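Local coordinates for lipid binding protein (Grifola frondosa, PDB 5H0Q) that probably binds membrane domains that contain sphingomyelin and cholesterol, the lipid combination for which it serves as a probe, at residues Gln10-Met15 and Ala30-Gln35; Glu45-Glu50 and Trp99-His104. All coordinates share one frame; numbering follows the deposited sequence.

Contacts 1 and 2 follow one another along the chain: residues 10-15 and 30-35 pair before residues 45-50 meet 99-104. Their centres are 24 Å apart and their nearest atoms about 7 Å apart, without touching. Helix 26-35 of contact 1 is followed directly by helix 41-55 of contact 2, so the N-terminal helical region (up to residue 55) leads from a helix-helix pair at the periphery to a helix laid on a β-sheet. The centre of contact 1 lies about 21 Å, and that of contact 2 about 11 Å, from the centre of the chain. In each contact a single valine, Val32 or Val101, receives the opposing side chains.

Contact 1: residues Gln10-Met15 and Ala30-Gln35; sequences QYLRVM and AKVALQ
The hydroxyl of Tyr11 is hydrogen-bonded to NE of Arg36, just past the end of segment 30-35, while its ring meets Val32. This polar tie flanks an otherwise apolar helix-helix contact between the short N-terminal helix 9-13 and helix 26-35, which lie beside the β-sheet part of the protein. Val32 is the hub: Tyr11, Leu12 and Met15 all converge on its two methyl groups. At the nearest point the CA atoms of Leu12 and Val32 are 8.0 Å apart, and the side chains fill the interval.

With CG1 of Val32 anti to the backbone N (chi1 177°), the two methyls largely divide the partners, Met15 CE lying near both. CE2 of the Tyr11 ring lies 4.0 Å from Val32 CG1 in an oblique approach, and SD of Met15 reaches the same methyl at 3.9 Å, its side chain and that of Val32 extending toward each other. Leu12 instead runs alongside Val32, the two side chains pointing opposite ways, and takes the second methyl, with Leu12 CD2 3.9 Å from Val32 CG2. Its other branch also touches that methyl, so the fork of Leu12 borders CG2 with both ends. Leu12 is buried further by Ile7 and Ile24 and by Asp28 and Met29 of helix 26-35. Tyr11 N is hydrogen-bonded to Asp8 OD1, and Ala33 O is hydrogen-bonded to Tyr66 OH, tying helix 26-35 to strand 60-68.

Met15 sits where the chain turns away from the helix, its N hydrogen-bonded to Leu12 O at 3.0 Å. A bend at the thioether (chi3 70°) brings the terminal methyl beside the valine tip as well, with Met15 CE 4.0 Å from Val32 CG1.

Contact 2: residues Glu45-Glu50 and Trp99-His104; sequences EKRQAE and WTVFIH
Apolar contact across the two segments rests on Val101, which rises from the strand toward helix 41-55 and meets the aliphatic parts of two polar residues. Arg47 contributes the closest approach, its CG 3.5 Å from Val101 CG1, a tight fit in which the two side chains pass at a slant. Gln48 comes in at about a right angle and touches the same methyl through its own CG, at 3.9 Å. Ala44 and Leu51 of the helix and Tyr3 of strand 2-3 also border Val101.

The polar ends of both residues are engaged elsewhere. A bend at chi2 (59°) turns the Arg47 chain after CG, and its NH1 forms a salt bridge one helical turn on, 2.7 Å from Glu50 OE2. This bond is not straight (140° at the hydrogen) and meets the carboxylate from above its plane. Gln48 instead spends its amide on strand 60-68: NE2 is hydrogen-bonded to Leu62 O and OE1 to Arg64 NH1, which fixes the rotation of the amide and joins the helix to a second strand.

Along strand 99-105, Val101 faces the helix while buried Phe102 points away, and His104 bonds Ser80 and Ser114 of the other sheet. A helix covering the outer face of a two-sheet β-sandwich in this way is consistent with an actinoporin-like fold.

Contact 1: residues Gln10-Met15 and Ala30-Gln35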
loop_
_atom_site.group_PDB
_atom_site.type_symbol
_atom_site.label_atom_id
_atom_site.label_comp_id
_atom_site.label_asym_id
_atom_site.label_seq_id
_atom_site.Cartn_x
_atom_site.Cartn_y
_atom_site.Cartn_z
ATOM N N GLN A 10 12.014 -10.172 -18.538
ATOM C CA GLN A 10 13.444 -10.436 -18.664
ATOM C C GLN A 10 14.014 -11.069 -17.399
ATOM O O GLN A 10 14.921 -11.905 -17.472
ATOM C CB GLN A 10 14.186 -9.143 -18.991
ATOM C CG GLN A 10 14.073 -8.744 -20.437
ATOM C CD GLN A 10 14.801 -9.708 -21.352
ATOM O OE1 GLN A 10 15.942 -10.088 -21.087
ATOM N NE2 GLN A 10 14.141 -10.121 -22.428
ATOM N N TYR A 11 13.533 -10.637 -16.230
ATOM C CA TYR A 11 13.896 -11.283 -14.968
ATOM C C TYR A 11 13.540 -12.764 -14.995
ATOM O O TYR A 11 14.357 -13.619 -14.662
ATOM C CB TYR A 11 13.173 -10.561 -13.831
ATOM C CG TYR A 11 13.551 -10.897 -12.386
ATOM C CD1 TYR A 11 14.096 -9.929 -11.564
ATOM C CD2 TYR A 11 13.276 -12.143 -11.824
ATOM C CE1 TYR A 11 14.388 -10.191 -10.229
ATOM C CE2 TYR A 11 13.559 -12.405 -10.477
ATOM C CZ TYR A 11 14.099 -11.423 -9.706
ATOM O OH TYR A 11 14.348 -11.720 -8.404
ATOM N N LEU A 12 12.327 -13.105 -15.440
ATOM C CA LEU A 12 11.953 -14.517 -15.391
ATOM C C LEU A 12 12.634 -15.346 -16.463
ATOM O O LEU A 12 12.833 -16.552 -16.258
ATOM C CB LEU A 12 10.443 -14.689 -15.501
ATOM C CG LEU A 12 9.688 -14.695 -14.175
ATOM C CD1 LEU A 12 9.702 -13.325 -13.493
ATOM C CD2 LEU A 12 8.264 -15.217 -14.351
ATOM N N ARG A 13 13.016 -14.743 -17.592
ATOM C CA ARG A 13 13.612 -15.532 -18.670
ATOM C C ARG A 13 15.026 -15.991 -18.352
ATOM O O ARG A 13 15.526 -16.895 -19.029
ATOM C CB ARG A 13 13.610 -14.742 -19.979
ATOM C CG ARG A 13 12.209 -14.609 -20.586
ATOM C CD ARG A 13 12.190 -14.793 -22.094
ATOM N NE ARG A 13 10.816 -14.925 -22.590
ATOM C CZ ARG A 13 10.202 -16.079 -22.799
ATOM N NH1 ARG A 13 10.831 -17.226 -22.603
ATOM N NH2 ARG A 13 8.955 -16.096 -23.258
ATOM N N VAL A 14 15.683 -15.411 -17.340
ATOM C CA VAL A 14 16.964 -15.951 -16.878
ATOM C C VAL A 14 16.792 -16.959 -15.748
ATOM O O VAL A 14 17.793 -17.514 -15.263
ATOM C CB VAL A 14 17.941 -14.850 -16.400
ATOM C CG1 VAL A 14 18.321 -13.929 -17.542
ATOM C CG2 VAL A 14 17.354 -14.049 -15.266
ATOM N N MET A 15 15.566 -17.207 -15.301
ATOM C CA MET A 15 15.303 -18.186 -14.264
ATOM C C MET A 15 15.140 -19.575 -14.865
ATOM O O MET A 15 14.537 -19.738 -15.932
ATOM C CB MET A 15 14.052 -17.806 -13.486
ATOM C CG MET A 15 14.230 -16.537 -12.697
ATOM S SD MET A 15 12.756 -16.000 -11.835
ATOM C CE MET A 15 12.636 -17.250 -10.570
ATOM N N ALA A 30 3.830 -12.480 -11.105
ATOM C CA ALA A 30 3.278 -12.211 -9.785
ATOM C C ALA A 30 3.741 -13.251 -8.777
ATOM O O ALA A 30 4.072 -12.920 -7.626
ATOM C CB ALA A 30 1.751 -12.170 -9.880
ATOM N N LYS A 31 3.804 -14.517 -9.197
ATOM C CA LYS A 31 4.241 -15.578 -8.294
ATOM C C LYS A 31 5.673 -15.345 -7.852
ATOM O O LYS A 31 5.994 -15.456 -6.667
ATOM C CB LYS A 31 4.116 -16.936 -8.977
ATOM C CG LYS A 31 4.647 -18.102 -8.138
ATOM C CD LYS A 31 4.528 -19.419 -8.884
ATOM C CE LYS A 31 5.266 -20.534 -8.156
ATOM N NZ LYS A 31 5.167 -21.842 -8.861
ATOM N N VAL A 32 6.545 -14.985 -8.788
ATOM C CA VAL A 32 7.938 -14.734 -8.439
ATOM C C VAL A 32 8.043 -13.537 -7.507
ATOM O O VAL A 32 8.748 -13.579 -6.494
ATOM C CB VAL A 32 8.766 -14.558 -9.725
ATOM C CG1 VAL A 32 10.219 -14.230 -9.396
ATOM C CG2 VAL A 32 8.733 -15.834 -10.506
ATOM N N ALA A 33 7.306 -12.469 -7.788
ATOM C CA ALA A 33 7.362 -11.303 -6.905
ATOM C C ALA A 33 6.932 -11.666 -5.491
ATOM O O ALA A 33 7.558 -11.250 -4.511
ATOM C CB ALA A 33 6.492 -10.168 -7.450
ATOM N N LEU A 34 5.855 -12.428 -5.359
ATOM C CA LEU A 34 5.427 -12.822 -4.024
ATOM C C LEU A 34 6.484 -13.690 -3.358
ATOM O O LEU A 34 6.689 -13.606 -2.134
ATOM C CB LEU A 34 4.070 -13.523 -4.116
ATOM C CG LEU A 34 3.207 -13.641 -2.862
ATOM C CD1 LEU A 34 2.950 -12.284 -2.268
ATOM C CD2 LEU A 34 1.887 -14.331 -3.190
ATOM N N GLN A 35 7.225 -14.475 -4.148
ATOM C CA GLN A 35 8.301 -15.284 -3.574
ATOM C C GLN A 35 9.476 -14.425 -3.116
ATOM O O GLN A 35 10.157 -14.782 -2.144
ATOM C CB GLN A 35 8.802 -16.321 -4.582
ATOM C CG GLN A 35 7.807 -17.413 -4.904
ATOM C CD GLN A 35 8.262 -18.327 -6.033
ATOM O OE1 GLN A 35 9.027 -17.929 -6.915
ATOM N NE2 GLN A 35 7.784 -19.566 -6.009
#

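Contact 2: residues Glu45-Glu50 and Trp99-His104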
loop_
_atom_site.group_PDB
_atom_site.type_symbol
_atom_site.label_atom_id
_atom_site.label_comp_id
_atom_site.label_asym_id
_atom_site.label_seq_id
_atom_site.Cartn_x
_atom_site.Cartn_y
_atom_site.Cartn_z
ATOM N N GLU A 45 11.542 -1.838 5.706
ATOM C CA GLU A 45 11.387 -1.680 7.151
ATOM C C GLU A 45 12.404 -0.692 7.717
ATOM O O GLU A 45 12.068 0.122 8.577
ATOM C CB GLU A 45 11.507 -3.036 7.847
ATOM C CG GLU A 45 10.439 -4.021 7.430
ATOM C CD GLU A 45 10.458 -5.323 8.204
ATOM O OE1 GLU A 45 11.365 -5.526 9.037
ATOM O OE2 GLU A 45 9.548 -6.144 7.973
ATOM N N LYS A 46 13.639 -0.715 7.222
ATOM C CA LYS A 46 14.621 0.275 7.666
ATOM C C LYS A 46 14.132 1.696 7.388
ATOM O O LYS A 46 14.336 2.605 8.203
ATOM C CB LYS A 46 15.964 0.016 6.982
ATOM C CG LYS A 46 17.085 0.937 7.390
ATOM C CD LYS A 46 18.303 0.684 6.524
ATOM C CE LYS A 46 19.504 1.476 7.019
ATOM N NZ LYS A 46 20.712 1.220 6.192
ATOM N N ARG A 47 13.482 1.911 6.237
ATOM C CA ARG A 47 12.958 3.240 5.940
ATOM C C ARG A 47 11.783 3.590 6.848
ATOM O O ARG A 47 11.657 4.743 7.293
ATOM C CB ARG A 47 12.540 3.325 4.469
ATOM C CG ARG A 47 11.956 4.669 4.057
ATOM C CD ARG A 47 12.962 5.798 4.314
ATOM N NE ARG A 47 12.537 7.045 3.690
ATOM C CZ ARG A 47 13.018 8.243 4.011
ATOM N NH1 ARG A 47 13.934 8.374 4.952
ATOM N NH2 ARG A 47 12.568 9.320 3.391
ATOM N N GLN A 48 10.903 2.624 7.134
ATOM C CA GLN A 48 9.848 2.886 8.116
ATOM C C GLN A 48 10.450 3.339 9.443
ATOM O O GLN A 48 9.947 4.281 10.072
ATOM C CB GLN A 48 8.992 1.644 8.333
ATOM C CG GLN A 48 8.037 1.313 7.174
ATOM C CD GLN A 48 7.351 -0.008 7.375
ATOM O OE1 GLN A 48 8.006 -1.042 7.454
ATOM N NE2 GLN A 48 6.033 0.005 7.436
ATOM N N ALA A 49 11.527 2.681 9.889
ATOM C CA ALA A 49 12.135 3.048 11.161
ATOM C C ALA A 49 12.714 4.453 11.105
ATOM O O ALA A 49 12.578 5.215 12.070
ATOM C CB ALA A 49 13.214 2.028 11.530
ATOM N N GLU A 50 13.410 4.795 10.007
ATOM C CA GLU A 50 13.946 6.148 9.836
ATOM C C GLU A 50 12.850 7.187 9.993
ATOM O O GLU A 50 13.008 8.178 10.715
ATOM C CB GLU A 50 14.566 6.338 8.451
ATOM C CG GLU A 50 15.811 5.567 8.101
ATOM C CD GLU A 50 16.145 5.735 6.621
ATOM O OE1 GLU A 50 16.616 4.763 5.996
ATOM O OE2 GLU A 50 15.910 6.834 6.075
ATOM N N TRP A 99 8.936 -2.167 -3.666
ATOM C CA TRP A 99 8.320 -1.525 -2.509
ATOM C C TRP A 99 8.364 -0.008 -2.641
ATOM O O TRP A 99 9.304 0.551 -3.222
ATOM C CB TRP A 99 9.089 -1.843 -1.206
ATOM C CG TRP A 99 9.175 -3.260 -0.775
ATOM C CD1 TRP A 99 10.061 -4.196 -1.195
ATOM C CD2 TRP A 99 8.338 -3.894 0.194
ATOM N NE1 TRP A 99 9.835 -5.385 -0.540
ATOM C CE2 TRP A 99 8.774 -5.223 0.313
ATOM C CE3 TRP A 99 7.251 -3.459 0.969
ATOM C CZ2 TRP A 99 8.177 -6.126 1.185
ATOM C CZ3 TRP A 99 6.656 -4.356 1.828
ATOM C CH2 TRP A 99 7.119 -5.673 1.924
ATOM N N THR A 100 7.379 0.670 -2.043
ATOM C CA THR A 100 7.574 2.056 -1.671
ATOM C C THR A 100 7.210 2.244 -0.202
ATOM O O THR A 100 6.527 1.417 0.409
ATOM C CB THR A 100 6.790 2.997 -2.569
ATOM O OG1 THR A 100 7.264 4.326 -2.363
ATOM C CG2 THR A 100 5.292 2.923 -2.308
ATOM N N VAL A 101 7.720 3.329 0.376
ATOM C CA VAL A 101 7.522 3.643 1.785
ATOM C C VAL A 101 7.212 5.122 1.901
ATOM O O VAL A 101 7.857 5.955 1.256
ATOM C CB VAL A 101 8.766 3.294 2.628
ATOM C CG1 VAL A 101 8.553 3.692 4.087
ATOM C CG2 VAL A 101 9.062 1.808 2.508
ATOM N N PHE A 102 6.254 5.457 2.753
ATOM C CA PHE A 102 5.986 6.854 3.035
ATOM C C PHE A 102 5.380 6.976 4.422
ATOM O O PHE A 102 4.935 5.992 5.019
ATOM C CB PHE A 102 5.054 7.467 1.975
ATOM C CG PHE A 102 3.671 6.842 1.920
ATOM C CD1 PHE A 102 2.649 7.312 2.725
ATOM C CD2 PHE A 102 3.394 5.809 1.048
ATOM C CE1 PHE A 102 1.384 6.740 2.682
ATOM C CE2 PHE A 102 2.130 5.252 0.980
ATOM C CZ PHE A 102 1.126 5.719 1.806
ATOM N N ILE A 103 5.377 8.203 4.932
ATOM C CA ILE A 103 4.739 8.511 6.195
ATOM C C ILE A 103 3.514 9.374 5.936
ATOM O O ILE A 103 3.476 10.193 5.019
ATOM C CB ILE A 103 5.733 9.192 7.170
ATOM C CG1 ILE A 103 5.095 9.386 8.547
ATOM C CG2 ILE A 103 6.210 10.525 6.646
ATOM C CD1 ILE A 103 6.052 9.874 9.617
ATOM N N HIS A 104 2.512 9.187 6.771
ATOM C CA HIS A 104 1.385 10.103 6.858
ATOM C C HIS A 104 1.176 10.400 8.330
ATOM O O HIS A 104 1.167 9.473 9.141
ATOM C CB HIS A 104 0.127 9.485 6.232
ATOM C CG HIS A 104 -0.956 10.474 5.977
ATOM N ND1 HIS A 104 -1.916 10.788 6.912
ATOM C CD2 HIS A 104 -1.240 11.225 4.881
ATOM C CE1 HIS A 104 -2.757 11.673 6.399
ATOM N NE2 HIS A 104 -2.363 11.962 5.173
#